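Local structure of manganese-containing superoxide dismutase (Candida albicans, 3QVN) at residues A110-V115 with A146-T151; K125-Q130 with V183-F188; Q130-A135 with D170-A175. The protein probably protects the cell from superoxide, converting it to hydrogen peroxide and oxygen as a manganese-dependent dismutase. All coordinates share one frame; numbering follows the deposited sequence.

Interaction 1. Residues A110-V115 with A146-T151; sequences AQYGSV and ALDVVT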
loop_
_atom_site.group_PDB
_atom_site.type_symbol
_atom_site.label_atom_id
_atom_site.label_comp_id
_atom_site.label_asym_id
_atom_site.label_seq_id
_atom_site.Cartn_x
_atom_site.Cartn_y
_atom_site.Cartn_z
ATOM N N ALA A 110 16.342 -26.666 -13.336
ATOM C CA ALA A 110 17.476 -26.305 -12.495
ATOM C C ALA A 110 17.012 -25.663 -11.190
ATOM O O ALA A 110 17.509 -25.998 -10.113
ATOM C CB ALA A 110 18.420 -25.373 -13.240
ATOM N N GLN A 111 16.054 -24.747 -11.291
ATOM C CA GLN A 111 15.571 -24.010 -10.127
ATOM C C GLN A 111 14.430 -24.716 -9.402
ATOM O O GLN A 111 14.339 -24.662 -8.175
ATOM C CB GLN A 111 15.131 -22.600 -10.524
ATOM C CG GLN A 111 16.253 -21.714 -11.035
ATOM C CD GLN A 111 15.868 -20.248 -11.057
ATOM O OE1 GLN A 111 16.137 -19.535 -12.022
ATOM N NE2 GLN A 111 15.238 -19.787 -9.982
ATOM N N TYR A 112 13.560 -25.375 -10.162
ATOM C CA TYR A 112 12.362 -25.983 -9.591
ATOM C C TYR A 112 12.321 -27.497 -9.751
ATOM O O TYR A 112 11.471 -28.165 -9.162
ATOM C CB TYR A 112 11.111 -25.352 -10.199
ATOM C CG TYR A 112 11.058 -23.854 -10.022
ATOM C CD1 TYR A 112 10.624 -23.293 -8.829
ATOM C CD2 TYR A 112 11.455 -23.001 -11.042
ATOM C CE1 TYR A 112 10.578 -21.925 -8.657
ATOM C CE2 TYR A 112 11.413 -21.630 -10.882
ATOM C CZ TYR A 112 10.973 -21.097 -9.687
ATOM O OH TYR A 112 10.928 -19.731 -9.517
ATOM N N GLY A 113 13.236 -28.038 -10.549
ATOM C CA GLY A 113 13.315 -29.474 -10.749
ATOM C C GLY A 113 12.362 -30.000 -11.807
ATOM O O GLY A 113 12.687 -30.939 -12.534
ATOM N N SER A 114 11.180 -29.399 -11.891
ATOM C CA SER A 114 10.184 -29.796 -12.880
ATOM C C SER A 114 9.135 -28.706 -13.067
ATOM O O SER A 114 8.857 -27.938 -12.146
ATOM C CB SER A 114 9.509 -31.105 -12.467
ATOM O OG SER A 114 8.826 -30.962 -11.233
ATOM N N VAL A 115 8.558 -28.641 -14.264
ATOM C CA VAL A 115 7.486 -27.695 -14.543
ATOM C C VAL A 115 6.314 -27.969 -13.609
ATOM O O VAL A 115 5.601 -27.052 -13.198
ATOM C CB VAL A 115 7.003 -27.797 -16.004
ATOM C CG1 VAL A 115 5.901 -26.782 -16.273
ATOM C CG2 VAL A 115 8.162 -27.593 -16.963
ATOM N N ALA A 146 17.546 -15.394 -13.662
ATOM C CA ALA A 146 16.904 -16.345 -12.762
ATOM C C ALA A 146 15.390 -16.180 -12.774
ATOM O O ALA A 146 14.880 -15.060 -12.820
ATOM C CB ALA A 146 17.443 -16.188 -11.347
ATOM N N LEU A 147 14.678 -17.302 -12.735
ATOM C CA LEU A 147 13.221 -17.290 -12.714
ATOM C C LEU A 147 12.695 -17.131 -11.293
ATOM O O LEU A 147 13.324 -17.578 -10.334
ATOM C CB LEU A 147 12.665 -18.579 -13.324
ATOM C CG LEU A 147 12.970 -18.830 -14.800
ATOM C CD1 LEU A 147 12.502 -20.214 -15.214
ATOM C CD2 LEU A 147 12.327 -17.760 -15.664
ATOM N N ASP A 148 11.536 -16.492 -11.165
ATOM C CA ASP A 148 10.880 -16.341 -9.871
ATOM C C ASP A 148 9.375 -16.185 -10.058
ATOM O O ASP A 148 8.913 -15.768 -11.118
ATOM C CB ASP A 148 11.452 -15.140 -9.114
ATOM C CG ASP A 148 10.975 -15.074 -7.670
ATOM O OD1 ASP A 148 10.692 -16.140 -7.082
ATOM O OD2 ASP A 148 10.887 -13.954 -7.122
ATOM N N VAL A 149 8.614 -16.529 -9.025
ATOM C CA VAL A 149 7.163 -16.391 -9.071
ATOM C C VAL A 149 6.711 -15.229 -8.195
ATOM O O VAL A 149 6.834 -15.281 -6.971
ATOM C CB VAL A 149 6.459 -17.680 -8.615
ATOM C CG1 VAL A 149 4.954 -17.474 -8.580
ATOM C CG2 VAL A 149 6.825 -18.835 -9.533
ATOM N N VAL A 150 6.186 -14.186 -8.829
ATOM C CA VAL A 150 5.822 -12.965 -8.115
ATOM C C VAL A 150 4.333 -12.637 -8.231
ATOM O O VAL A 150 3.684 -12.972 -9.218
ATOM C CB VAL A 150 6.663 -11.758 -8.597
ATOM C CG1 VAL A 150 6.401 -11.480 -10.067
ATOM C CG2 VAL A 150 6.364 -10.528 -7.758
ATOM N N THR A 151 3.804 -11.974 -7.208
ATOM C CA THR A 151 2.392 -11.628 -7.146
ATOM C C THR A 151 2.189 -10.120 -7.027
ATOM O O THR A 151 2.686 -9.493 -6.092
ATOM C CB THR A 151 1.723 -12.306 -5.943
ATOM O OG1 THR A 151 1.499 -13.691 -6.237
ATOM C CG2 THR A 151 0.400 -11.638 -5.622
HETATM O O HOH W 1 10.120 -19.221 -6.937
#

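Interaction 2. Residues K125-Q130 with V183-F188; sequences KLAGIQ and VKLDYF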
loop_
_atom_site.group_PDB
_atom_site.type_symbol
_atom_site.label_atom_id
_atom_site.label_comp_id
_atom_site.label_asym_id
_atom_site.label_seq_id
_atom_site.Cartn_x
_atom_site.Cartn_y
_atom_site.Cartn_z
ATOM N N LYS A 125 0.785 -19.330 -4.706
ATOM C CA LYS A 125 0.851 -17.874 -4.721
ATOM C C LYS A 125 -0.498 -17.277 -5.111
ATOM O O LYS A 125 -0.992 -16.359 -4.457
ATOM C CB LYS A 125 1.928 -17.394 -5.698
ATOM C CG LYS A 125 3.352 -17.787 -5.326
ATOM C CD LYS A 125 3.878 -16.963 -4.162
ATOM C CE LYS A 125 5.328 -17.306 -3.853
ATOM N NZ LYS A 125 5.844 -16.524 -2.695
ATOM N N LEU A 126 -1.084 -17.806 -6.183
ATOM C CA LEU A 126 -2.381 -17.341 -6.668
ATOM C C LEU A 126 -3.460 -17.473 -5.602
ATOM O O LEU A 126 -4.268 -16.566 -5.409
ATOM C CB LEU A 126 -2.791 -18.107 -7.929
ATOM C CG LEU A 126 -2.207 -17.614 -9.253
ATOM C CD1 LEU A 126 -2.329 -18.677 -10.329
ATOM C CD2 LEU A 126 -2.886 -16.326 -9.683
ATOM N N ALA A 127 -3.473 -18.609 -4.913
ATOM C CA ALA A 127 -4.435 -18.838 -3.844
ATOM C C ALA A 127 -4.155 -17.914 -2.665
ATOM O O ALA A 127 -5.037 -17.641 -1.850
ATOM C CB ALA A 127 -4.397 -20.292 -3.399
ATOM N N GLY A 128 -2.919 -17.431 -2.583
ATOM C CA GLY A 128 -2.506 -16.564 -1.497
ATOM C C GLY A 128 -2.984 -15.135 -1.666
ATOM O O GLY A 128 -3.210 -14.431 -0.682
ATOM N N ILE A 129 -3.141 -14.709 -2.916
ATOM C CA ILE A 129 -3.557 -13.343 -3.213
ATOM C C ILE A 129 -4.840 -12.966 -2.482
ATOM O O ILE A 129 -5.868 -13.631 -2.624
ATOM C CB ILE A 129 -3.770 -13.122 -4.723
ATOM C CG1 ILE A 129 -2.514 -13.507 -5.505
ATOM C CG2 ILE A 129 -4.157 -11.675 -4.998
ATOM C CD1 ILE A 129 -2.604 -13.208 -6.985
ATOM N N GLN A 130 -4.769 -11.898 -1.696
ATOM C CA GLN A 130 -5.940 -11.365 -1.016
ATOM C C GLN A 130 -6.490 -10.195 -1.824
ATOM O O GLN A 130 -5.804 -9.194 -2.024
ATOM C CB GLN A 130 -5.584 -10.922 0.404
ATOM C CG GLN A 130 -5.108 -12.053 1.310
ATOM C CD GLN A 130 -4.571 -11.556 2.644
ATOM O OE1 GLN A 130 -4.269 -10.372 2.804
ATOM N NE2 GLN A 130 -4.450 -12.464 3.606
ATOM N N VAL A 183 -14.757 -21.220 -5.887
ATOM C CA VAL A 183 -13.689 -22.208 -6.000
ATOM C C VAL A 183 -12.597 -21.765 -6.971
ATOM O O VAL A 183 -12.450 -22.327 -8.057
ATOM C CB VAL A 183 -14.238 -23.579 -6.442
ATOM C CG1 VAL A 183 -13.194 -24.660 -6.216
ATOM C CG2 VAL A 183 -15.513 -23.906 -5.683
ATOM N N LYS A 184 -11.830 -20.756 -6.573
ATOM C CA LYS A 184 -10.723 -20.270 -7.388
ATOM C C LYS A 184 -9.631 -21.328 -7.507
ATOM O O LYS A 184 -8.846 -21.319 -8.455
ATOM C CB LYS A 184 -10.154 -18.979 -6.797
ATOM C CG LYS A 184 -9.813 -19.073 -5.322
ATOM C CD LYS A 184 -9.380 -17.724 -4.772
ATOM C CE LYS A 184 -9.103 -17.799 -3.280
ATOM N NZ LYS A 184 -8.756 -16.471 -2.709
ATOM N N LEU A 185 -9.593 -22.243 -6.543
ATOM C CA LEU A 185 -8.618 -23.325 -6.546
ATOM C C LEU A 185 -8.736 -24.194 -7.796
ATOM O O LEU A 185 -7.732 -24.673 -8.323
ATOM C CB LEU A 185 -8.771 -24.187 -5.291
ATOM C CG LEU A 185 -8.584 -23.474 -3.949
ATOM C CD1 LEU A 185 -8.910 -24.410 -2.793
ATOM C CD2 LEU A 185 -7.171 -22.917 -3.815
ATOM N N ASP A 186 -9.963 -24.399 -8.266
ATOM C CA ASP A 186 -10.193 -25.183 -9.476
ATOM C C ASP A 186 -9.741 -24.421 -10.715
ATOM O O ASP A 186 -9.150 -24.995 -11.627
ATOM C CB ASP A 186 -11.669 -25.568 -9.611
ATOM C CG ASP A 186 -12.066 -26.708 -8.689
ATOM O OD1 ASP A 186 -11.182 -27.497 -8.293
ATOM O OD2 ASP A 186 -13.268 -26.821 -8.368
ATOM N N TYR A 187 -10.028 -23.125 -10.741
ATOM C CA TYR A 187 -9.639 -22.280 -11.862
ATOM C C TYR A 187 -8.122 -22.223 -12.024
ATOM O O TYR A 187 -7.601 -22.323 -13.134
ATOM C CB TYR A 187 -10.208 -20.872 -11.685
ATOM C CG TYR A 187 -9.542 -19.830 -12.554
ATOM C CD1 TYR A 187 -9.742 -19.814 -13.928
ATOM C CD2 TYR A 187 -8.718 -18.859 -11.999
ATOM C CE1 TYR A 187 -9.135 -18.863 -14.725
ATOM C CE2 TYR A 187 -8.108 -17.907 -12.788
ATOM C CZ TYR A 187 -8.320 -17.912 -14.149
ATOM O OH TYR A 187 -7.715 -16.961 -14.940
ATOM N N PHE A 188 -7.420 -22.065 -10.909
ATOM C CA PHE A 188 -5.965 -21.968 -10.931
ATOM C C PHE A 188 -5.330 -23.221 -11.522
ATOM O O PHE A 188 -4.386 -23.132 -12.307
ATOM C CB PHE A 188 -5.420 -21.700 -9.526
ATOM C CG PHE A 188 -5.813 -20.361 -8.972
ATOM C CD1 PHE A 188 -5.959 -19.268 -9.809
ATOM C CD2 PHE A 188 -6.045 -20.198 -7.616
ATOM C CE1 PHE A 188 -6.325 -18.036 -9.305
ATOM C CE2 PHE A 188 -6.412 -18.969 -7.106
ATOM C CZ PHE A 188 -6.552 -17.887 -7.950
HETATM O O HOH W 2 -6.553 -15.794 -4.259
#

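Interaction 3. Residues Q130-A135 with D170-A175; sequences QGSGWA and DAWEHA. With MN (manganese (II) ion), chain B.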
loop_
_atom_site.group_PDB
_atom_site.type_symbol
_atom_site.label_atom_id
_atom_site.label_comp_id
_atom_site.label_asym_id
_atom_site.label_seq_id
_atom_site.Cartn_x
_atom_site.Cartn_y
_atom_site.Cartn_z
ATOM N N GLN A 130 -4.769 -11.898 -1.696
ATOM C CA GLN A 130 -5.940 -11.365 -1.016
ATOM C C GLN A 130 -6.490 -10.195 -1.824
ATOM O O GLN A 130 -5.804 -9.194 -2.024
ATOM C CB GLN A 130 -5.584 -10.922 0.404
ATOM C CG GLN A 130 -5.108 -12.053 1.310
ATOM C CD GLN A 130 -4.571 -11.556 2.644
ATOM O OE1 GLN A 130 -4.269 -10.372 2.804
ATOM N NE2 GLN A 130 -4.450 -12.464 3.606
ATOM N N GLY A 131 -7.724 -10.333 -2.297
ATOM C CA GLY A 131 -8.321 -9.334 -3.165
ATOM C C GLY A 131 -7.973 -9.581 -4.621
ATOM O O GLY A 131 -7.652 -10.703 -5.010
ATOM N N SER A 132 -8.037 -8.528 -5.430
ATOM C CA SER A 132 -7.685 -8.628 -6.841
ATOM C C SER A 132 -6.170 -8.580 -7.025
ATOM O O SER A 132 -5.464 -7.914 -6.265
ATOM C CB SER A 132 -8.341 -7.501 -7.638
ATOM O OG SER A 132 -9.741 -7.472 -7.425
ATOM N N GLY A 133 -5.676 -9.287 -8.038
ATOM C CA GLY A 133 -4.251 -9.307 -8.311
ATOM C C GLY A 133 -3.854 -10.250 -9.428
ATOM O O GLY A 133 -4.703 -10.861 -10.071
ATOM N N TRP A 134 -2.549 -10.360 -9.657
ATOM C CA TRP A 134 -2.010 -11.233 -10.691
ATOM C C TRP A 134 -0.873 -12.071 -10.136
ATOM O O TRP A 134 -0.320 -11.766 -9.077
ATOM C CB TRP A 134 -1.477 -10.409 -11.863
ATOM C CG TRP A 134 -2.528 -9.709 -12.658
ATOM C CD1 TRP A 134 -3.234 -8.601 -12.290
ATOM C CD2 TRP A 134 -2.982 -10.056 -13.971
ATOM N NE1 TRP A 134 -4.106 -8.242 -13.289
ATOM C CE2 TRP A 134 -3.970 -9.120 -14.332
ATOM C CE3 TRP A 134 -2.650 -11.071 -14.875
ATOM C CZ2 TRP A 134 -4.629 -9.168 -15.557
ATOM C CZ3 TRP A 134 -3.303 -11.115 -16.090
ATOM C CH2 TRP A 134 -4.282 -10.170 -16.420
ATOM N N ALA A 135 -0.525 -13.130 -10.857
ATOM C CA ALA A 135 0.688 -13.886 -10.572
ATOM C C ALA A 135 1.548 -13.926 -11.829
ATOM O O ALA A 135 1.032 -13.954 -12.948
ATOM C CB ALA A 135 0.360 -15.286 -10.096
ATOM N N ASP A 170 -4.295 -14.246 -14.474
ATOM C CA ASP A 170 -5.260 -13.339 -13.875
ATOM C C ASP A 170 -5.887 -13.952 -12.629
ATOM O O ASP A 170 -6.338 -15.098 -12.655
ATOM C CB ASP A 170 -6.346 -13.011 -14.894
ATOM C CG ASP A 170 -7.082 -11.737 -14.568
ATOM O OD1 ASP A 170 -7.178 -11.383 -13.374
ATOM O OD2 ASP A 170 -7.560 -11.088 -15.515
ATOM N N ALA A 171 -5.917 -13.188 -11.540
ATOM C CA ALA A 171 -6.489 -13.678 -10.289
ATOM C C ALA A 171 -7.745 -12.911 -9.884
ATOM O O ALA A 171 -8.344 -13.194 -8.846
ATOM C CB ALA A 171 -5.456 -13.641 -9.175
ATOM N N TRP A 172 -8.137 -11.940 -10.703
ATOM C CA TRP A 172 -9.392 -11.227 -10.497
ATOM C C TRP A 172 -10.564 -12.197 -10.586
ATOM O O TRP A 172 -10.537 -13.141 -11.375
ATOM C CB TRP A 172 -9.560 -10.122 -11.537
ATOM C CG TRP A 172 -8.695 -8.926 -11.303
ATOM C CD1 TRP A 172 -7.332 -8.896 -11.266
ATOM C CD2 TRP A 172 -9.133 -7.579 -11.092
ATOM N NE1 TRP A 172 -6.893 -7.615 -11.035
ATOM C CE2 TRP A 172 -7.979 -6.787 -10.926
ATOM C CE3 TRP A 172 -10.387 -6.968 -11.021
ATOM C CZ2 TRP A 172 -8.043 -5.415 -10.694
ATOM C CZ3 TRP A 172 -10.450 -5.605 -10.793
ATOM C CH2 TRP A 172 -9.286 -4.844 -10.633
ATOM N N GLU A 173 -11.594 -11.962 -9.781
ATOM C CA GLU A 173 -12.758 -12.843 -9.763
ATOM C C GLU A 173 -13.462 -12.903 -11.117
ATOM O O GLU A 173 -13.940 -13.960 -11.527
ATOM C CB GLU A 173 -13.737 -12.427 -8.663
ATOM C CG GLU A 173 -13.304 -12.867 -7.276
ATOM C CD GLU A 173 -14.088 -12.195 -6.167
ATOM O OE1 GLU A 173 -14.712 -11.143 -6.425
ATOM O OE2 GLU A 173 -14.076 -12.717 -5.033
ATOM N N HIS A 174 -13.431 -11.782 -11.826
ATOM C CA HIS A 174 -14.069 -11.638 -13.122
ATOM C C HIS A 174 -13.501 -12.651 -14.089
ATOM O O HIS A 174 -14.182 -13.100 -15.000
ATOM C CB HIS A 174 -13.920 -10.207 -13.654
ATOM C CG HIS A 174 -12.553 -9.874 -14.176
ATOM N ND1 HIS A 174 -12.019 -8.607 -14.095
ATOM C CD2 HIS A 174 -11.624 -10.629 -14.806
ATOM C CE1 HIS A 174 -10.820 -8.598 -14.645
ATOM N NE2 HIS A 174 -10.554 -9.812 -15.082
ATOM N N ALA A 175 -12.238 -12.989 -13.903
ATOM C CA ALA A 175 -11.575 -13.976 -14.736
ATOM C C ALA A 175 -12.176 -15.382 -14.634
ATOM O O ALA A 175 -12.232 -16.099 -15.619
ATOM C CB ALA A 175 -10.093 -14.010 -14.417
HETATM MN MN MN B . -8.880 -9.475 -15.859
HETATM O O HOH W 3 -7.764 -8.448 -14.088
#

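Interaction 1. Residues A110-V115 with A146-T151
Gln-111 and Leu-147 meet through a two-pronged amide contact. The backbone N of Leu-147 donates to Gln-111 OE1 over 2.8 Å with an N-H...O angle of 157°, and Gln-111 NE2 returns a bond to Leu-147 O at 2.9 Å, bent more, at 141°. One primary amide thus serves both the NH and the C=O of a single strand residue, a role suited to glutamine, with donor and acceptor side by side on a long chain. Beyond CG the chain runs extended (chi2 -164°), carrying the amide out to the strand. Both amide atoms have further partners: Gln-107 NE2 also bonds to Gln-111 OE1, and Gln-111 NE2 is hydrogen-bonded to Asn-143 O of the second subunit. That same Asn-143 supplies a donor to Leu-147 O. Within this chain, strand 146-153 is an outermost strand of the antiparallel sheet in the C-terminal domain of iron/manganese superoxide dismutases, and its neighbour 133-140 bonds the flanking residues Ala-146 and Asp-148; the glutamine serves the residue between them. Tyr-112 lays the edge of its ring against Leu-147, CE2 lying 4.1 Å from CB. A water in the plane of that ring, 2.8 Å from Tyr-112 OH, donates to Asp-148 OD1 at 3.1 Å. Leu-118 and Ile-121 of helix 115-128 also pack on the tyrosine, as does Gln-142 of the second subunit.

Interaction 2. Residues K125-Q130 with V183-F188
Leu-126 sets its CB squarely over the middle of the Phe-188 ring, 3.6 Å from the ring centroid and only 3° from the ring normal, a CH-pi contact. The leucine CG is turned anti to the carbonyl carbon (chi1 -83°), which carries the isobutyl group along the same face until CD1 lies 3.7 Å from Phe-188 CD1. On the opposite face of the ring sits the carbonyl O of Lys-184, one turn back in the phenylalanine's own helix, so the flat group is held between its helix and the leucine. Ala-127, next in the helix, offers just a methyl group, suited to a place where the two helices come close: its CA lies 6.7 Å from Leu-185 CA, and Leu-185 CD2 stands 3.8 Å from Ala-127 CB. Lys-184 starts in the crowded position, CG between backbone N and carbonyl carbon (chi1 51°), and then runs fully extended. Its ammonium group ends beside the C-terminal end of helix 115-128, where NZ donates to a water 2.8 Å away. That water passes its own hydrogens to Leu-126 O and Ile-129 O. The contact joins helix 115-128 to helix 184-190 within the C-terminal domain, and Leu-126 also packs on Ala-171. Its chemistry divides: hydrocarbon and ring grip in the buried part, while at the more exposed side the lysine's positive charge, relayed by water, probably eases the concentration of carbonyl oxygens at the helix end.

Interaction 3. Residues Q130-A135 with D170-A175
The indole of Trp-134 carries Asp-170 on one face: CA stands 3.9 Å from the centroid of the six-membered ring, a CH-pi contact, and the carboxylate stacks on the same ring with its plane turned only 21° from the indole. His-80, itself a manganese ligand, meets Trp-134 edge-to-face. Trp-172 is likewise covered on one face by Ser-132, whose CB lies 3.5 Å from the five-membered ring's centroid; a side chain this small lets the backbone come close to the indole. Ser-132 OG is hydrogen-bonded to OG of Ser-132 of the third subunit. The two tryptophans meet obliquely, planes at 59°, and each NE1 has a weak hydrogen bond elsewhere, Trp-134 to Gln-155 OE1 and Trp-172 to Asn-154 O. In the backbone, Trp-134 and Asp-170 form an antiparallel bridge as a non-hydrogen-bonded pair, and Ala-171 N makes a weak bond to Gly-133 O. This is the manganese site of the iron/manganese superoxide dismutase fold, in which the sheet and the following helix supply two ligands, Asp-170 and His-174, and the helical hairpin supplies His-32 and His-80. Swung to chi1 -159°, opposite the backbone N, the Asp-170 side chain points OD2 at the manganese, 2.1 Å away. OD1 accepts from Trp-172 N at 2.9 Å, an Asx turn that, together with the metal bond, fixes the rotation of the carboxylate. His-174 NE2 lies 1.9 Å from the manganese, one ring face covered by Trp-172 CB, and a water 2.3 Å from the manganese completes the five ligands.

How the interactions relate
All three contacts lie in the C-terminal domain, but they differ in depth and chemistry. Interaction 3 is wholly buried around the metal, built from aromatic faces and coordination bonds, and abuts the third subunit. Interaction 2 shares Gln-130 with it, their centres lying about 8 Å apart, and is partly buried: Tyr-187 probably bonds to Asp-170 O, while Leu-126 packs on Ala-135 and Ala-171, and Ile-129 on Ala-171. Interaction 1 is buried too, yet lies away from the metal, beside the second subunit, and relies on amide hydrogen bonds. Its strand 146-153 neighbours the strand 133-140 of interaction 3, and Val-149 and Thr-151 pack against Lys-125 and Ile-129 of interaction 2.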